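Local structure of Rho guanine nucleotide exchange factor 3 (Mus musculus, 2Z0Q) at residues 63-74 / 152-163. The protein acts, through its DH-PH region, as a guanine nucleotide exchange factor for the small GTPases RhoA and RhoB. Sequence-based numbering, arbitrary orientation.
Sequences IFGTLDSLIPLH and FLDIPRSRLVKY
In the core of the DH (RhoGEF) domain, Phe152 and Leu153, at the N-terminal end of helix 155-172, pack against Ile63, Phe64 and Leu67 at the break between helices 57-64 and 67-84. Phe152 reaches across with CG between its backbone N and carbonyl carbon (chi1 76°), and its far end meets three side chains. The rings of Phe64 and Phe152 lie nearly parallel, planes at 18°, but are slid apart and barely overlap; their closest atoms are Phe64 CE2 and Phe152 CZ, 3.4 Å apart. Leu67 CD1 comes in the plane of the Phe152 ring to its edge, 3.3 Å from CE1, and Ile63 CG2 reaches the same rim 3.9 Å from CZ. Cutting Phe152 back to an alanine is likely to open a gap between the two segments, taking the ring edge from Leu67 CD1 and the slid-apart ring neighbour from Phe64. Leu153 CD2 rests 3.4 Å from the carbonyl O of Ile63. This all-helical bundle is the catalytic fold of Dbl-family exchange factors, and the segments 67-74 and 155-163 of its helices cross at 37°, their axes 12.0 Å apart at closest approach. That spacing is bridged by Leu67 and Leu70: Leu67 CD2 meets Pro156 CG at 3.7 Å, and Leu70 CD1 lies 3.9 Å from Pro156 CB. Farther along, the contact turns polar. Tyr163 OH sits in the plane of the His74 imidazole, at its edge, 3.2 Å from CE1. Glu31 of helix 15-51 joins both segments, hydrogen-bonded to His74 ND1 and Tyr163 OH and forming a salt bridge with Arg159, while His74 NE2 is hydrogen-bonded to Tyr108, so both ring nitrogens are bonded, which probably fixes the rotation of the imidazole.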
loop_
_atom_site.group_PDB
_atom_site.type_symbol
_atom_site.label_atom_id
_atom_site.label_comp_id
_atom_site.label_asym_id
_atom_site.label_seq_id
_atom_site.Cartn_x
_atom_site.Cartn_y
_atom_site.Cartn_z
ATOM N N ILE A 63 -12.043 -4.199 -7.318
ATOM C CA ILE A 63 -10.617 -4.015 -7.551
ATOM C C ILE A 63 -10.293 -2.944 -8.595
ATOM O O ILE A 63 -9.395 -2.138 -8.379
ATOM C CB ILE A 63 -9.958 -5.377 -7.922
ATOM C CG1 ILE A 63 -9.960 -6.279 -6.679
ATOM C CG2 ILE A 63 -8.538 -5.180 -8.434
ATOM C CD1 ILE A 63 -9.423 -7.674 -6.911
ATOM N N PHE A 64 -11.029 -2.900 -9.704
ATOM C CA PHE A 64 -10.744 -1.908 -10.747
ATOM C C PHE A 64 -11.826 -0.835 -10.874
ATOM O O PHE A 64 -11.677 0.151 -11.607
ATOM C CB PHE A 64 -10.573 -2.603 -12.108
ATOM C CG PHE A 64 -9.705 -3.822 -12.065
ATOM C CD1 PHE A 64 -10.169 -5.009 -11.487
ATOM C CD2 PHE A 64 -8.418 -3.794 -12.600
ATOM C CE1 PHE A 64 -9.363 -6.145 -11.443
ATOM C CE2 PHE A 64 -7.605 -4.930 -12.559
ATOM C CZ PHE A 64 -8.082 -6.105 -11.980
ATOM N N GLY A 65 -12.918 -1.036 -10.148
ATOM C CA GLY A 65 -14.031 -0.111 -10.198
ATOM C C GLY A 65 -13.723 1.342 -9.926
ATOM O O GLY A 65 -14.174 2.221 -10.664
ATOM N N THR A 66 -12.962 1.627 -8.879
ATOM C CA THR A 66 -12.674 3.021 -8.587
ATOM C C THR A 66 -11.611 3.633 -9.470
ATOM O O THR A 66 -11.665 4.830 -9.753
ATOM C CB THR A 66 -12.253 3.221 -7.142
ATOM O OG1 THR A 66 -13.128 2.481 -6.284
ATOM C CG2 THR A 66 -12.348 4.715 -6.789
ATOM N N LEU A 67 -10.655 2.820 -9.911
ATOM C CA LEU A 67 -9.582 3.311 -10.775
ATOM C C LEU A 67 -10.151 4.074 -11.951
ATOM O O LEU A 67 -9.588 5.077 -12.381
ATOM C CB LEU A 67 -8.707 2.162 -11.297
ATOM C CG LEU A 67 -7.748 1.483 -10.320
ATOM C CD1 LEU A 67 -6.961 0.427 -11.093
ATOM C CD2 LEU A 67 -6.788 2.502 -9.685
ATOM N N ASP A 68 -11.279 3.603 -12.463
ATOM C CA ASP A 68 -11.938 4.255 -13.585
ATOM C C ASP A 68 -12.508 5.625 -13.272
ATOM O O ASP A 68 -12.899 6.353 -14.177
ATOM C CB ASP A 68 -13.048 3.364 -14.164
ATOM C CG ASP A 68 -12.518 2.371 -15.172
ATOM O OD1 ASP A 68 -11.834 2.814 -16.125
ATOM O OD2 ASP A 68 -12.777 1.151 -15.009
ATOM N N SER A 69 -12.607 5.986 -12.009
ATOM C CA SER A 69 -13.101 7.315 -11.713
ATOM C C SER A 69 -11.887 8.268 -11.689
ATOM O O SER A 69 -12.028 9.474 -11.870
ATOM C CB SER A 69 -13.832 7.343 -10.375
ATOM O OG SER A 69 -12.939 7.212 -9.285
ATOM N N LEU A 70 -10.688 7.721 -11.505
ATOM C CA LEU A 70 -9.493 8.567 -11.455
ATOM C C LEU A 70 -8.865 8.905 -12.795
ATOM O O LEU A 70 -8.210 9.943 -12.939
ATOM C CB LEU A 70 -8.437 7.910 -10.588
ATOM C CG LEU A 70 -8.892 7.534 -9.199
ATOM C CD1 LEU A 70 -7.711 6.926 -8.460
ATOM C CD2 LEU A 70 -9.421 8.768 -8.464
ATOM N N ILE A 71 -9.036 8.021 -13.776
ATOM C CA ILE A 71 -8.458 8.257 -15.084
ATOM C C ILE A 71 -8.831 9.610 -15.672
ATOM O O ILE A 71 -7.961 10.325 -16.161
ATOM C CB ILE A 71 -8.810 7.080 -16.057
ATOM C CG1 ILE A 71 -8.140 5.805 -15.528
ATOM C CG2 ILE A 71 -8.347 7.398 -17.474
ATOM C CD1 ILE A 71 -8.466 4.503 -16.311
ATOM N N PRO A 72 -10.126 9.997 -15.627
ATOM C CA PRO A 72 -10.494 11.300 -16.193
ATOM C C PRO A 72 -9.788 12.491 -15.531
ATOM O O PRO A 72 -9.530 13.492 -16.190
ATOM C CB PRO A 72 -12.013 11.357 -16.005
ATOM C CG PRO A 72 -12.406 9.904 -15.960
ATOM C CD PRO A 72 -11.323 9.257 -15.168
ATOM N N LEU A 73 -9.477 12.380 -14.245
ATOM C CA LEU A 73 -8.805 13.482 -13.526
ATOM C C LEU A 73 -7.432 13.818 -14.129
ATOM O O LEU A 73 -7.057 14.980 -14.285
ATOM C CB LEU A 73 -8.578 13.115 -12.056
ATOM C CG LEU A 73 -9.753 12.522 -11.295
ATOM C CD1 LEU A 73 -9.375 12.404 -9.836
ATOM C CD2 LEU A 73 -10.973 13.384 -11.502
ATOM N N HIS A 74 -6.686 12.768 -14.416
ATOM C CA HIS A 74 -5.353 12.888 -14.996
ATOM C C HIS A 74 -5.428 13.261 -16.486
ATOM O O HIS A 74 -4.641 14.074 -16.987
ATOM C CB HIS A 74 -4.600 11.577 -14.700
ATOM C CG HIS A 74 -4.376 11.356 -13.234
ATOM N ND1 HIS A 74 -3.445 12.077 -12.511
ATOM C CD2 HIS A 74 -5.000 10.549 -12.342
ATOM C CE1 HIS A 74 -3.514 11.730 -11.239
ATOM N NE2 HIS A 74 -4.451 10.806 -11.109
ATOM N N PHE A 152 -0.346 -2.707 -8.973
ATOM C CA PHE A 152 -0.811 -1.609 -9.816
ATOM C C PHE A 152 -1.785 -0.729 -9.030
ATOM O O PHE A 152 -1.999 0.429 -9.370
ATOM C CB PHE A 152 -1.503 -2.158 -11.061
ATOM C CG PHE A 152 -2.879 -2.691 -10.797
ATOM C CD1 PHE A 152 -4.006 -1.902 -11.047
ATOM C CD2 PHE A 152 -3.053 -3.971 -10.263
ATOM C CE1 PHE A 152 -5.297 -2.381 -10.767
ATOM C CE2 PHE A 152 -4.338 -4.463 -9.978
ATOM C CZ PHE A 152 -5.460 -3.662 -10.233
ATOM N N LEU A 153 -2.374 -1.292 -7.981
ATOM C CA LEU A 153 -3.309 -0.543 -7.145
ATOM C C LEU A 153 -2.603 0.572 -6.379
ATOM O O LEU A 153 -3.238 1.536 -5.955
ATOM C CB LEU A 153 -4.004 -1.467 -6.144
ATOM C CG LEU A 153 -5.021 -2.458 -6.718
ATOM C CD1 LEU A 153 -5.625 -3.262 -5.570
ATOM C CD2 LEU A 153 -6.101 -1.713 -7.480
ATOM N N ASP A 154 -1.298 0.424 -6.188
ATOM C CA ASP A 154 -0.526 1.431 -5.484
ATOM C C ASP A 154 -0.155 2.596 -6.414
ATOM O O ASP A 154 0.275 3.623 -5.921
ATOM C CB ASP A 154 0.782 0.865 -4.907
ATOM C CG ASP A 154 0.576 -0.235 -3.854
ATOM O OD1 ASP A 154 -0.383 -0.173 -3.037
ATOM O OD2 ASP A 154 1.421 -1.166 -3.833
ATOM N N ILE A 155 -0.307 2.450 -7.737
ATOM C CA ILE A 155 0.058 3.534 -8.674
ATOM C C ILE A 155 -0.545 4.921 -8.367
ATOM O O ILE A 155 0.183 5.926 -8.292
ATOM C CB ILE A 155 -0.258 3.144 -10.185
ATOM C CG1 ILE A 155 0.984 2.512 -10.818
ATOM C CG2 ILE A 155 -0.640 4.368 -11.013
ATOM C CD1 ILE A 155 0.856 2.267 -12.332
ATOM N N PRO A 156 -1.866 5.004 -8.151
ATOM C CA PRO A 156 -2.430 6.334 -7.865
ATOM C C PRO A 156 -1.901 6.970 -6.576
ATOM O O PRO A 156 -1.529 8.156 -6.559
ATOM C CB PRO A 156 -3.942 6.079 -7.813
ATOM C CG PRO A 156 -4.101 4.793 -8.640
ATOM C CD PRO A 156 -2.926 3.980 -8.220
ATOM N N ARG A 157 -1.875 6.206 -5.490
ATOM C CA ARG A 157 -1.366 6.787 -4.261
ATOM C C ARG A 157 0.091 7.199 -4.454
ATOM O O ARG A 157 0.495 8.247 -3.965
ATOM C CB ARG A 157 -1.454 5.798 -3.108
ATOM C CG ARG A 157 -1.211 6.455 -1.778
ATOM C CD ARG A 157 -0.903 5.418 -0.704
ATOM N NE ARG A 157 -1.122 5.999 0.616
ATOM C CZ ARG A 157 -2.328 6.195 1.156
ATOM N NH1 ARG A 157 -3.427 5.843 0.488
ATOM N NH2 ARG A 157 -2.436 6.765 2.354
ATOM N N SER A 158 0.880 6.382 -5.147
ATOM C CA SER A 158 2.292 6.739 -5.356
ATOM C C SER A 158 2.418 8.035 -6.120
ATOM O O SER A 158 3.321 8.845 -5.860
ATOM C CB SER A 158 3.041 5.627 -6.102
ATOM O OG SER A 158 3.095 4.461 -5.310
ATOM N N ARG A 159 1.518 8.237 -7.085
ATOM C CA ARG A 159 1.577 9.470 -7.838
ATOM C C ARG A 159 1.217 10.647 -6.912
ATOM O O ARG A 159 1.892 11.653 -6.914
ATOM C CB ARG A 159 0.622 9.424 -9.042
ATOM C CG ARG A 159 0.568 10.741 -9.817
ATOM C CD ARG A 159 1.731 10.834 -10.763
ATOM N NE ARG A 159 1.671 11.974 -11.672
ATOM C CZ ARG A 159 2.725 12.410 -12.347
ATOM N NH1 ARG A 159 3.902 11.774 -12.215
ATOM N NH2 ARG A 159 2.634 13.524 -13.057
ATOM N N LEU A 160 0.148 10.516 -6.131
ATOM C CA LEU A 160 -0.253 11.610 -5.249
ATOM C C LEU A 160 0.898 12.044 -4.338
ATOM O O LEU A 160 1.180 13.219 -4.187
ATOM C CB LEU A 160 -1.445 11.190 -4.393
ATOM C CG LEU A 160 -1.921 12.265 -3.441
ATOM C CD1 LEU A 160 -2.726 13.312 -4.206
ATOM C CD2 LEU A 160 -2.789 11.589 -2.368
ATOM N N VAL A 161 1.548 11.063 -3.729
ATOM C CA VAL A 161 2.646 11.303 -2.804
ATOM C C VAL A 161 3.829 12.004 -3.442
ATOM O O VAL A 161 4.562 12.741 -2.766
ATOM C CB VAL A 161 3.079 9.936 -2.158
ATOM C CG1 VAL A 161 4.518 9.976 -1.621
ATOM C CG2 VAL A 161 2.105 9.579 -1.085
ATOM N N LYS A 162 3.984 11.797 -4.747
ATOM C CA LYS A 162 5.079 12.350 -5.513
ATOM C C LYS A 162 4.808 13.746 -6.053
ATOM O O LYS A 162 5.730 14.421 -6.504
ATOM C CB LYS A 162 5.425 11.417 -6.684
ATOM C CG LYS A 162 6.843 11.613 -7.214
ATOM C CD LYS A 162 7.202 10.549 -8.276
ATOM C CE LYS A 162 8.577 10.826 -8.887
ATOM N NZ LYS A 162 8.806 9.927 -10.049
ATOM N N TYR A 163 3.568 14.245 -5.966
ATOM C CA TYR A 163 3.339 15.561 -6.569
ATOM C C TYR A 163 4.190 16.695 -5.948
ATOM O O TYR A 163 4.702 17.548 -6.660
ATOM C CB TYR A 163 1.845 15.949 -6.528
ATOM C CG TYR A 163 1.023 15.389 -7.679
ATOM C CD1 TYR A 163 1.391 15.632 -9.010
ATOM C CD2 TYR A 163 -0.129 14.634 -7.444
ATOM C CE1 TYR A 163 0.648 15.143 -10.065
ATOM C CE2 TYR A 163 -0.872 14.146 -8.480
ATOM C CZ TYR A 163 -0.484 14.396 -9.802
ATOM O OH TYR A 163 -1.212 13.881 -10.859
#